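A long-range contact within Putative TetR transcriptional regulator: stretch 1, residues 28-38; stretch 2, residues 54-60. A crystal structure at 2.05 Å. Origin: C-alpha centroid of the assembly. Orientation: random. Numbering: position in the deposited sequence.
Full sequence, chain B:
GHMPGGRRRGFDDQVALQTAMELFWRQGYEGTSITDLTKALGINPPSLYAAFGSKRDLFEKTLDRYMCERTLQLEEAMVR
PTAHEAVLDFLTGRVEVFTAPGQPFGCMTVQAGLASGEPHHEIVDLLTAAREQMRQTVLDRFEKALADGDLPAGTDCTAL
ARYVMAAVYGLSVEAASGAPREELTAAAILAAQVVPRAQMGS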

# COMPACT_ATOMS: atom_id res chain seq x y z
N GLY B 28 -16.71 -13.23 3.66
CA GLY B 28 -16.01 -13.94 4.71
C GLY B 28 -15.96 -15.43 4.41
O GLY B 28 -16.50 -15.91 3.42
N TYR B 29 -15.26 -16.16 5.25
CA TYR B 29 -15.06 -17.56 5.04
C TYR B 29 -16.35 -18.33 5.28
O TYR B 29 -16.82 -19.05 4.41
N GLU B 30 -16.94 -18.10 6.44
CA GLU B 30 -18.07 -18.89 6.94
C GLU B 30 -19.26 -18.80 6.05
O GLU B 30 -19.96 -19.79 5.87
N GLY B 31 -19.48 -17.61 5.49
CA GLY B 31 -20.64 -17.34 4.71
C GLY B 31 -20.42 -17.58 3.24
O GLY B 31 -21.31 -17.30 2.46
N THR B 32 -19.27 -18.09 2.86
CA THR B 32 -19.03 -18.47 1.47
C THR B 32 -19.25 -19.96 1.32
O THR B 32 -18.63 -20.75 2.06
N SER B 33 -20.17 -20.36 0.43
CA SER B 33 -20.46 -21.79 0.32
C SER B 33 -19.66 -22.39 -0.81
O SER B 33 -19.16 -21.65 -1.68
N ILE B 34 -19.57 -23.72 -0.84
CA ILE B 34 -19.07 -24.44 -2.01
C ILE B 34 -19.87 -24.06 -3.26
O ILE B 34 -19.31 -23.90 -4.36
N THR B 35 -21.17 -23.92 -3.08
CA THR B 35 -22.05 -23.56 -4.17
C THR B 35 -21.69 -22.15 -4.72
O THR B 35 -21.70 -21.96 -5.93
N ASP B 36 -21.36 -21.21 -3.84
CA ASP B 36 -20.88 -19.88 -4.27
C ASP B 36 -19.63 -20.01 -5.12
O ASP B 36 -19.47 -19.32 -6.12
N LEU B 37 -18.71 -20.87 -4.70
CA LEU B 37 -17.42 -20.98 -5.39
C LEU B 37 -17.52 -21.65 -6.74
O LEU B 37 -16.94 -21.17 -7.73
N THR B 38 -18.25 -22.76 -6.80
CA THR B 38 -18.51 -23.44 -8.07
C THR B 38 -19.23 -22.54 -9.04
O THR B 38 -18.86 -22.52 -10.22
N SER B 54 -10.39 -28.83 -0.57
CA SER B 54 -11.53 -28.40 0.20
C SER B 54 -11.66 -26.88 0.17
O SER B 54 -10.75 -26.18 -0.28
N LYS B 55 -12.80 -26.37 0.63
CA LYS B 55 -12.98 -24.93 0.76
C LYS B 55 -11.85 -24.32 1.59
O LYS B 55 -11.31 -23.25 1.27
N ARG B 56 -11.46 -25.03 2.65
CA ARG B 56 -10.37 -24.59 3.52
C ARG B 56 -9.06 -24.55 2.76
O ARG B 56 -8.31 -23.59 2.86
N ASP B 57 -8.75 -25.60 2.01
CA ASP B 57 -7.52 -25.60 1.18
C ASP B 57 -7.54 -24.37 0.26
O ASP B 57 -6.56 -23.67 0.16
N LEU B 58 -8.66 -24.14 -0.42
CA LEU B 58 -8.77 -23.03 -1.37
C LEU B 58 -8.59 -21.67 -0.65
O LEU B 58 -7.93 -20.79 -1.15
N PHE B 59 -9.18 -21.53 0.51
CA PHE B 59 -9.05 -20.28 1.28
C PHE B 59 -7.61 -20.03 1.71
O PHE B 59 -7.12 -18.90 1.60
N GLU B 60 -6.90 -21.07 2.16
CA GLU B 60 -5.49 -20.91 2.55
C GLU B 60 -4.62 -20.57 1.34
O GLU B 60 -3.68 -19.81 1.47

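Lys 55 is the polar centre of this contact. Its CA-to-CB bond points toward stretch 1, and chi angles t, t, p, t carry the ammonium group to the turn formed by Tyr 29 to Thr 32. There Lys 55 NZ donates two hydrogen bonds, to Tyr 29 O at 3.1 Å and to Thr 32 O at 2.8 Å. Tyr 29 O also accepts from Thr 32 N (3.1 Å), within the type I turn, so this carbonyl serves two donors. Thr 32, rotamer m, turns its hydroxyl to its own stretch: Thr 32 OG1 donates to Gly 28 O at 2.7 Å.

Tyr 29 also points toward stretch 2, with chi1 t. Lys 55 lies over one face of its ring. Lys 55 NZ is 4.2 Å from the centroid of the Tyr 29 ring, a cation-pi contact, and Lys 55 CE makes a CH-pi contact at 3.9 Å from the same centroid. The Tyr 29 ring meets the Phe 59 ring, also chi1 t, obliquely, with CD1 of Tyr 29 3.4 Å from CG of Phe 59. Tyr 29 OH approaches Arg 56 N at 3.2 Å, but the angle is too poor for a hydrogen bond.

Apolar side chains add further contacts. Leu 37 (m, t) and Leu 58 (t, p) point toward each other's stretch and touch at 3.8 Å between their CD2 atoms. Ile 34 starts sideways, but its end comes nearer, placing Ile 34 CD1 3.7 Å from Lys 55 CB.

Several other polar groups are satisfied within their own stretch. Ser 33 OG caps its helix by accepting from Asp 36 N (2.9 Å), while Ser 33 N donates to Asp 36 OD2 (2.9 Å). Ser 54 repeats the pattern: Ser 54 OG accepts from Asp 57 N (3.1 Å), and Ser 54 N donates to Asp 57 OD2 (3.0 Å). Arg 56 NE forms a salt bridge with Glu 60 OE2 at 3.0 Å. Glu 60 OE1 is hydrogen-bonded elsewhere in the structure.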

# COMPACT_ATOMS: atom_id res chain seq x y z
CB TYR B 29 -13.93 -18.08 5.95
CG TYR B 29 -13.68 -19.57 5.77
CD1 TYR B 29 -12.96 -20.03 4.67
CD2 TYR B 29 -14.18 -20.50 6.70
CE1 TYR B 29 -12.70 -21.40 4.47
CE2 TYR B 29 -13.94 -21.87 6.51
CZ TYR B 29 -13.21 -22.32 5.40
OH TYR B 29 -12.97 -23.68 5.18
CB GLU B 30 -18.47 -18.42 8.33
CG GLU B 30 -17.44 -18.76 9.36
CD GLU B 30 -17.91 -18.58 10.80
OE1 GLU B 30 -19.15 -18.47 11.04
OE2 GLU B 30 -17.01 -18.58 11.69
CB THR B 32 -17.61 -18.13 1.04
OG1 THR B 32 -17.48 -16.72 1.03
CG2 THR B 32 -17.32 -18.63 -0.38
CB SER B 33 -21.95 -22.03 0.11
OG SER B 33 -22.38 -21.59 -1.16
CB ILE B 34 -19.12 -26.02 -1.82
CG1 ILE B 34 -17.85 -26.52 -1.15
CG2 ILE B 34 -19.18 -26.73 -3.18
CD1 ILE B 34 -17.53 -25.85 0.18
CB THR B 35 -23.52 -23.67 -3.77
OG1 THR B 35 -23.81 -25.04 -3.48
CG2 THR B 35 -24.44 -23.26 -4.95
CB ASP B 36 -20.53 -19.01 -3.05
CG ASP B 36 -21.76 -18.61 -2.21
OD1 ASP B 36 -22.91 -18.60 -2.75
OD2 ASP B 36 -21.55 -18.28 -1.01
CB LEU B 37 -16.41 -21.72 -4.52
CG LEU B 37 -15.95 -20.93 -3.29
CD1 LEU B 37 -15.39 -21.92 -2.24
CD2 LEU B 37 -14.92 -19.90 -3.66
CB THR B 38 -19.29 -24.78 -7.92
OG1 THR B 38 -20.50 -24.55 -7.18
CG2 THR B 38 -18.37 -25.81 -7.19
CB SER B 54 -11.45 -28.93 1.64
OG SER B 54 -10.44 -28.22 2.37
CB LYS B 55 -14.32 -24.63 1.43
CG LYS B 55 -14.53 -23.09 1.55
CD LYS B 55 -15.89 -22.69 2.03
CE LYS B 55 -16.07 -22.93 3.48
NZ LYS B 55 -17.16 -22.06 4.01
CB ARG B 56 -10.24 -25.46 4.77
CG ARG B 56 -9.23 -24.90 5.81
CD ARG B 56 -9.75 -23.54 6.37
NE ARG B 56 -9.05 -23.08 7.57
CZ ARG B 56 -9.26 -23.54 8.81
NH1 ARG B 56 -8.59 -23.05 9.83
NH2 ARG B 56 -10.15 -24.50 9.02
CB ASP B 57 -7.42 -26.85 0.30
CG ASP B 57 -7.25 -28.13 1.09
OD1 ASP B 57 -6.70 -28.09 2.19
OD2 ASP B 57 -7.66 -29.18 0.60
CB LEU B 58 -10.09 -23.08 -2.13
CG LEU B 58 -10.54 -21.86 -2.94
CD1 LEU B 58 -9.44 -21.44 -3.99
CD2 LEU B 58 -11.89 -22.14 -3.65
CB PHE B 59 -10.03 -20.31 2.47
CG PHE B 59 -9.94 -19.11 3.39
CD1 PHE B 59 -10.52 -17.87 3.02
CD2 PHE B 59 -9.32 -19.22 4.64
CE1 PHE B 59 -10.47 -16.77 3.87
CE2 PHE B 59 -9.27 -18.10 5.50
CZ PHE B 59 -9.83 -16.88 5.11
CB GLU B 60 -4.95 -22.18 3.26
CG GLU B 60 -5.77 -22.65 4.52
CD GLU B 60 -5.71 -21.70 5.72
OE1 GLU B 60 -4.81 -20.85 5.74
OE2 GLU B 60 -6.54 -21.82 6.66